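Local coordinates for protein SAM-dependent methyltransferase (Geobacter sulfurreducens, PDB 5BP7) that binds S-adenosyl-L-homocysteine and probably transfers a methyl group from S-adenosylmethionine, at residues I161-E173 and C179-L193. Numbering follows the deposited sequence.
Sequences IGEPYWRQVPPTE and CLANSTSDFLMLPEL
E163 brings OE2 to the rim of the F187 ring, near its plane, the carboxylate turned 71° against the ring. A water donates to both E163 OE2 and the D186 carbonyl oxygen, while the other carboxylate oxygen is hydrogen-bonded to T136, so both ends of the group are held. P164 lies over one face of F187, its CB 3.9 Å from the ring centroid, and D186 CB lies over the opposite face; a second water links P164 O to L188 N. At Y165 the aromatic face receives L190 CD1 almost on the ring normal, a CH-pi contact, and CB rests on L193 CD2.

The backbone N of W166 donates to L188 O at 2.7 Å. Its NE1 donates to T184 O at 2.8 Å (150° at the hydrogen), in the carbonyl plane, which limits rotation of the indole. With chi1 at -65°, CG is set anti to the carbonyl carbon and the indole reaches between P170 CG on one face and F187 CB on the other. The F187 ring also turns its edge to the indole, an edge-to-face pair with centroids 5.4 Å apart, and C179 SG sits at the indole rim, 3.9 Å from W166 CZ3. Beyond it, V169 CG2 packs on selenomethionine M189 SE. E173, bent at chi2, accepts from T184 with both oxygens: OE2 takes T184 N at 3.0 Å on its syn lone pair, and OE1 takes T184 OG1.

The contact thus folds the connection around helix 173-178 back onto the end of strand 157-166, the fifth strand of a Rossmann-like class I methyltransferase sheet (order 3-2-1-4-5-7-6, strand 7 antiparallel). Helix 190-199 starts here, while L261 of the antiparallel neighbour 261-270 touches both W166 and F187.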
loop_
_atom_site.group_PDB
_atom_site.type_symbol
_atom_site.label_atom_id
_atom_site.label_comp_id
_atom_site.label_asym_id
_atom_site.label_seq_id
_atom_site.Cartn_x
_atom_site.Cartn_y
_atom_site.Cartn_z
ATOM N N ILE A 161 2.370 -0.157 9.140
ATOM C CA ILE A 161 2.161 1.116 8.442
ATOM C C ILE A 161 3.101 1.169 7.240
ATOM O O ILE A 161 4.323 1.073 7.385
ATOM C CB ILE A 161 2.437 2.319 9.361
ATOM C CG1 ILE A 161 1.388 2.424 10.470
ATOM C CG2 ILE A 161 2.480 3.619 8.579
ATOM C CD1 ILE A 161 -0.013 2.832 10.025
ATOM N N GLY A 162 2.517 1.373 6.065
ATOM C CA GLY A 162 3.262 1.587 4.825
ATOM C C GLY A 162 3.143 3.035 4.429
ATOM O O GLY A 162 2.028 3.553 4.325
ATOM N N GLU A 163 4.287 3.713 4.257
ATOM C CA GLU A 163 4.310 5.174 4.182
ATOM C C GLU A 163 5.539 5.634 3.429
ATOM O O GLU A 163 6.606 5.048 3.587
ATOM C CB GLU A 163 4.318 5.781 5.600
ATOM C CG GLU A 163 4.362 7.305 5.732
ATOM C CD GLU A 163 3.059 8.032 5.388
ATOM O OE1 GLU A 163 2.028 7.374 5.102
ATOM O OE2 GLU A 163 3.075 9.286 5.385
ATOM N N PRO A 164 5.397 6.715 2.641
ATOM C CA PRO A 164 6.579 7.279 2.042
ATOM C C PRO A 164 7.440 8.056 3.043
ATOM O O PRO A 164 6.965 8.477 4.090
ATOM C CB PRO A 164 6.019 8.215 0.960
ATOM C CG PRO A 164 4.560 8.009 0.892
ATOM C CD PRO A 164 4.180 7.451 2.222
ATOM N N TYR A 165 8.703 8.259 2.696
ATOM C CA TYR A 165 9.589 9.151 3.456
ATOM C C TYR A 165 10.539 9.804 2.466
ATOM O O TYR A 165 10.679 9.302 1.331
ATOM C CB TYR A 165 10.334 8.378 4.541
ATOM C CG TYR A 165 11.277 7.344 4.024
ATOM C CD1 TYR A 165 10.834 6.054 3.740
ATOM C CD2 TYR A 165 12.601 7.639 3.816
ATOM C CE1 TYR A 165 11.695 5.088 3.262
ATOM C CE2 TYR A 165 13.464 6.686 3.314
ATOM C CZ TYR A 165 13.009 5.411 3.056
ATOM O OH TYR A 165 13.880 4.468 2.594
ATOM N N TRP A 166 11.154 10.927 2.869
ATOM C CA TRP A 166 12.146 11.589 2.027
ATOM C C TRP A 166 13.447 10.807 2.089
ATOM O O TRP A 166 14.100 10.714 3.108
ATOM C CB TRP A 166 12.383 13.071 2.394
ATOM C CG TRP A 166 11.192 13.970 2.178
ATOM C CD1 TRP A 166 10.562 14.703 3.121
ATOM C CD2 TRP A 166 10.474 14.205 0.945
ATOM N NE1 TRP A 166 9.485 15.374 2.583
ATOM C CE2 TRP A 166 9.409 15.089 1.247
ATOM C CE3 TRP A 166 10.622 13.750 -0.376
ATOM C CZ2 TRP A 166 8.486 15.523 0.279
ATOM C CZ3 TRP A 166 9.714 14.186 -1.339
ATOM C CH2 TRP A 166 8.665 15.069 -1.007
ATOM N N ARG A 167 13.790 10.234 0.956
ATOM C CA ARG A 167 15.064 9.580 0.731
ATOM C C ARG A 167 16.191 10.637 0.709
ATOM O O ARG A 167 17.266 10.432 1.245
ATOM C CB ARG A 167 14.976 8.886 -0.620
ATOM C CG ARG A 167 16.058 7.903 -0.905
ATOM C CD ARG A 167 15.816 7.264 -2.248
ATOM N NE ARG A 167 17.013 6.534 -2.595
ATOM C CZ ARG A 167 18.032 7.004 -3.312
ATOM N NH1 ARG A 167 18.036 8.236 -3.839
ATOM N NH2 ARG A 167 19.059 6.206 -3.540
ATOM N N GLN A 168 15.889 11.775 0.097
ATOM C CA GLN A 168 16.711 12.983 0.146
ATOM C C GLN A 168 15.797 14.165 0.344
ATOM O O GLN A 168 14.649 14.143 -0.096
ATOM C CB GLN A 168 17.414 13.218 -1.184
ATOM C CG GLN A 168 18.348 12.115 -1.637
ATOM C CD GLN A 168 18.783 12.279 -3.111
ATOM O OE1 GLN A 168 18.510 13.307 -3.778
ATOM N NE2 GLN A 168 19.505 11.288 -3.609
ATOM N N VAL A 169 16.336 15.227 0.925
ATOM C CA VAL A 169 15.537 16.411 1.237
ATOM C C VAL A 169 15.213 17.112 -0.081
ATOM O O VAL A 169 16.131 17.445 -0.816
ATOM C CB VAL A 169 16.299 17.418 2.142
ATOM C CG1 VAL A 169 15.325 18.452 2.707
ATOM C CG2 VAL A 169 17.028 16.724 3.294
ATOM N N PRO A 170 13.917 17.323 -0.394
ATOM C CA PRO A 170 13.650 18.067 -1.625
ATOM C C PRO A 170 13.941 19.544 -1.392
ATOM O O PRO A 170 13.489 20.110 -0.410
ATOM C CB PRO A 170 12.161 17.811 -1.907
ATOM C CG PRO A 170 11.562 17.474 -0.591
ATOM C CD PRO A 170 12.671 16.925 0.287
ATOM N N PRO A 171 14.708 20.156 -2.282
ATOM C CA PRO A 171 15.133 21.526 -2.023
ATOM C C PRO A 171 14.015 22.571 -2.162
ATOM O O PRO A 171 14.117 23.642 -1.580
ATOM C CB PRO A 171 16.234 21.738 -3.072
ATOM C CG PRO A 171 15.884 20.823 -4.195
ATOM C CD PRO A 171 15.246 19.628 -3.556
ATOM N N THR A 172 12.998 22.273 -2.962
ATOM C CA THR A 172 11.932 23.237 -3.261
ATOM C C THR A 172 10.599 22.535 -3.208
ATOM O O THR A 172 10.546 21.307 -3.294
ATOM C CB THR A 172 12.079 23.832 -4.684
ATOM O OG1 THR A 172 11.982 22.792 -5.675
ATOM C CG2 THR A 172 13.445 24.558 -4.865
ATOM N N GLU A 173 9.534 23.336 -3.169
ATOM C CA GLU A 173 8.152 22.844 -3.326
ATOM C C GLU A 173 7.841 22.242 -4.719
ATOM O O GLU A 173 7.078 21.282 -4.824
ATOM C CB GLU A 173 7.134 23.947 -2.994
ATOM C CG GLU A 173 7.158 24.435 -1.536
ATOM C CD GLU A 173 6.927 23.339 -0.482
ATOM O OE1 GLU A 173 7.257 23.532 0.710
ATOM O OE2 GLU A 173 6.432 22.247 -0.827
ATOM N N CYS A 179 7.255 15.009 -7.022
ATOM C CA CYS A 179 7.096 13.718 -6.298
ATOM C C CYS A 179 5.636 13.365 -5.956
ATOM O O CYS A 179 5.380 12.350 -5.297
ATOM C CB CYS A 179 7.922 13.703 -5.001
ATOM S SG CYS A 179 9.702 13.724 -5.246
ATOM N N LEU A 180 4.697 14.205 -6.398
ATOM C CA LEU A 180 3.256 14.073 -6.124
ATOM C C LEU A 180 2.880 14.298 -4.642
ATOM O O LEU A 180 1.801 13.871 -4.212
ATOM C CB LEU A 180 2.698 12.742 -6.662
ATOM C CG LEU A 180 3.125 12.336 -8.081
ATOM C CD1 LEU A 180 2.532 10.973 -8.416
ATOM C CD2 LEU A 180 2.726 13.381 -9.128
ATOM N N ALA A 181 3.759 14.960 -3.875
ATOM C CA ALA A 181 3.402 15.491 -2.549
ATOM C C ALA A 181 2.795 16.887 -2.706
ATOM O O ALA A 181 3.124 17.626 -3.635
ATOM C CB ALA A 181 4.610 15.553 -1.633
ATOM N N ASN A 182 1.897 17.235 -1.796
ATOM C CA ASN A 182 1.354 18.600 -1.738
ATOM C C ASN A 182 2.420 19.599 -1.332
ATOM O O ASN A 182 2.514 20.691 -1.891
ATOM C CB ASN A 182 0.177 18.670 -0.746
ATOM C CG ASN A 182 -1.151 18.283 -1.393
ATOM O OD1 ASN A 182 -1.443 18.694 -2.518
ATOM N ND2 ASN A 182 -1.966 17.494 -0.690
ATOM N N SER A 183 3.226 19.192 -0.357
ATOM C CA SER A 183 4.221 20.053 0.270
ATOM C C SER A 183 5.409 19.235 0.794
ATOM O O SER A 183 5.316 18.006 0.952
ATOM C CB SER A 183 3.545 20.862 1.389
ATOM O OG SER A 183 4.472 21.330 2.349
ATOM N N THR A 184 6.532 19.912 1.044
ATOM C CA THR A 184 7.736 19.264 1.606
ATOM C C THR A 184 7.472 18.668 2.998
ATOM O O THR A 184 8.091 17.670 3.361
ATOM C CB THR A 184 8.980 20.202 1.650
ATOM O OG1 THR A 184 8.690 21.386 2.413
ATOM C CG2 THR A 184 9.402 20.605 0.234
ATOM N N SER A 185 6.536 19.253 3.750
ATOM C CA SER A 185 6.201 18.760 5.087
ATOM C C SER A 185 5.322 17.495 5.112
ATOM O O SER A 185 5.123 16.944 6.183
ATOM C CB SER A 185 5.553 19.871 5.923
ATOM O OG SER A 185 4.302 20.239 5.371
ATOM N N ASP A 186 4.807 17.048 3.961
ATOM C CA ASP A 186 3.995 15.823 3.879
ATOM C C ASP A 186 4.731 14.593 4.406
ATOM O O ASP A 186 4.111 13.719 5.007
ATOM C CB ASP A 186 3.563 15.515 2.433
ATOM C CG ASP A 186 2.479 16.442 1.903
ATOM O OD1 ASP A 186 2.223 17.512 2.508
ATOM O OD2 ASP A 186 1.902 16.113 0.832
ATOM N N PHE A 187 6.035 14.522 4.149
ATOM C CA PHE A 187 6.836 13.370 4.529
ATOM C C PHE A 187 8.023 13.784 5.360
ATOM O O PHE A 187 8.349 14.944 5.451
ATOM C CB PHE A 187 7.308 12.614 3.288
ATOM C CG PHE A 187 6.184 12.260 2.349
ATOM C CD1 PHE A 187 5.052 11.561 2.826
ATOM C CD2 PHE A 187 6.224 12.619 1.008
ATOM C CE1 PHE A 187 3.989 11.256 1.991
ATOM C CE2 PHE A 187 5.164 12.298 0.169
ATOM C CZ PHE A 187 4.048 11.629 0.654
ATOM N N LEU A 188 8.622 12.807 6.013
ATOM C CA LEU A 188 9.768 13.023 6.883
ATOM C C LEU A 188 10.949 12.260 6.336
ATOM O O LEU A 188 10.797 11.363 5.525
ATOM C CB LEU A 188 9.451 12.505 8.274
ATOM C CG LEU A 188 8.281 13.192 9.001
ATOM C CD1 LEU A 188 7.881 12.400 10.226
ATOM C CD2 LEU A 188 8.624 14.620 9.387
HETATM N N MSE A 189 12.127 12.596 6.823
HETATM C CA MSE A 189 13.327 11.804 6.540
HETATM C C MSE A 189 13.242 10.543 7.347
HETATM O O MSE A 189 12.554 10.502 8.370
HETATM C CB MSE A 189 14.552 12.569 6.995
HETATM C CG MSE A 189 14.615 13.945 6.329
HETATM SE SE MSE A 189 15.780 13.721 4.778
HETATM C CE MSE A 189 17.383 13.975 5.889
ATOM N N LEU A 190 13.935 9.498 6.918
ATOM C CA LEU A 190 13.778 8.203 7.576
ATOM C C LEU A 190 13.953 8.266 9.096
ATOM O O LEU A 190 13.064 7.811 9.823
ATOM C CB LEU A 190 14.665 7.133 6.953
ATOM C CG LEU A 190 14.587 5.736 7.564
ATOM C CD1 LEU A 190 13.180 5.155 7.447
ATOM C CD2 LEU A 190 15.582 4.808 6.894
ATOM N N PRO A 191 15.075 8.823 9.585
ATOM C CA PRO A 191 15.266 8.823 11.048
ATOM C C PRO A 191 14.210 9.644 11.792
ATOM O O PRO A 191 13.783 9.247 12.893
ATOM C CB PRO A 191 16.631 9.456 11.226
ATOM C CG PRO A 191 17.274 9.455 9.881
ATOM C CD PRO A 191 16.176 9.502 8.884
ATOM N N GLU A 192 13.737 10.728 11.168
ATOM C CA GLU A 192 12.664 11.538 11.754
ATOM C C GLU A 192 11.326 10.791 11.789
ATOM O O GLU A 192 10.560 10.915 12.747
ATOM C CB GLU A 192 12.504 12.894 11.052
ATOM C CG GLU A 192 13.721 13.813 11.139
ATOM N N LEU A 193 11.047 9.991 10.767
ATOM C CA LEU A 193 9.842 9.162 10.769
ATOM C C LEU A 193 9.897 8.125 11.897
ATOM O O LEU A 193 8.914 7.912 12.613
ATOM C CB LEU A 193 9.655 8.463 9.405
ATOM C CG LEU A 193 8.433 7.550 9.227
ATOM C CD1 LEU A 193 7.148 8.308 9.529
ATOM C CD2 LEU A 193 8.372 6.980 7.820
HETATM O O HOH W 1 4.565 11.147 6.499
HETATM O O HOH W 2 7.313 10.367 6.087
HETATM O O HOH W 3 15.772 9.456 4.829
#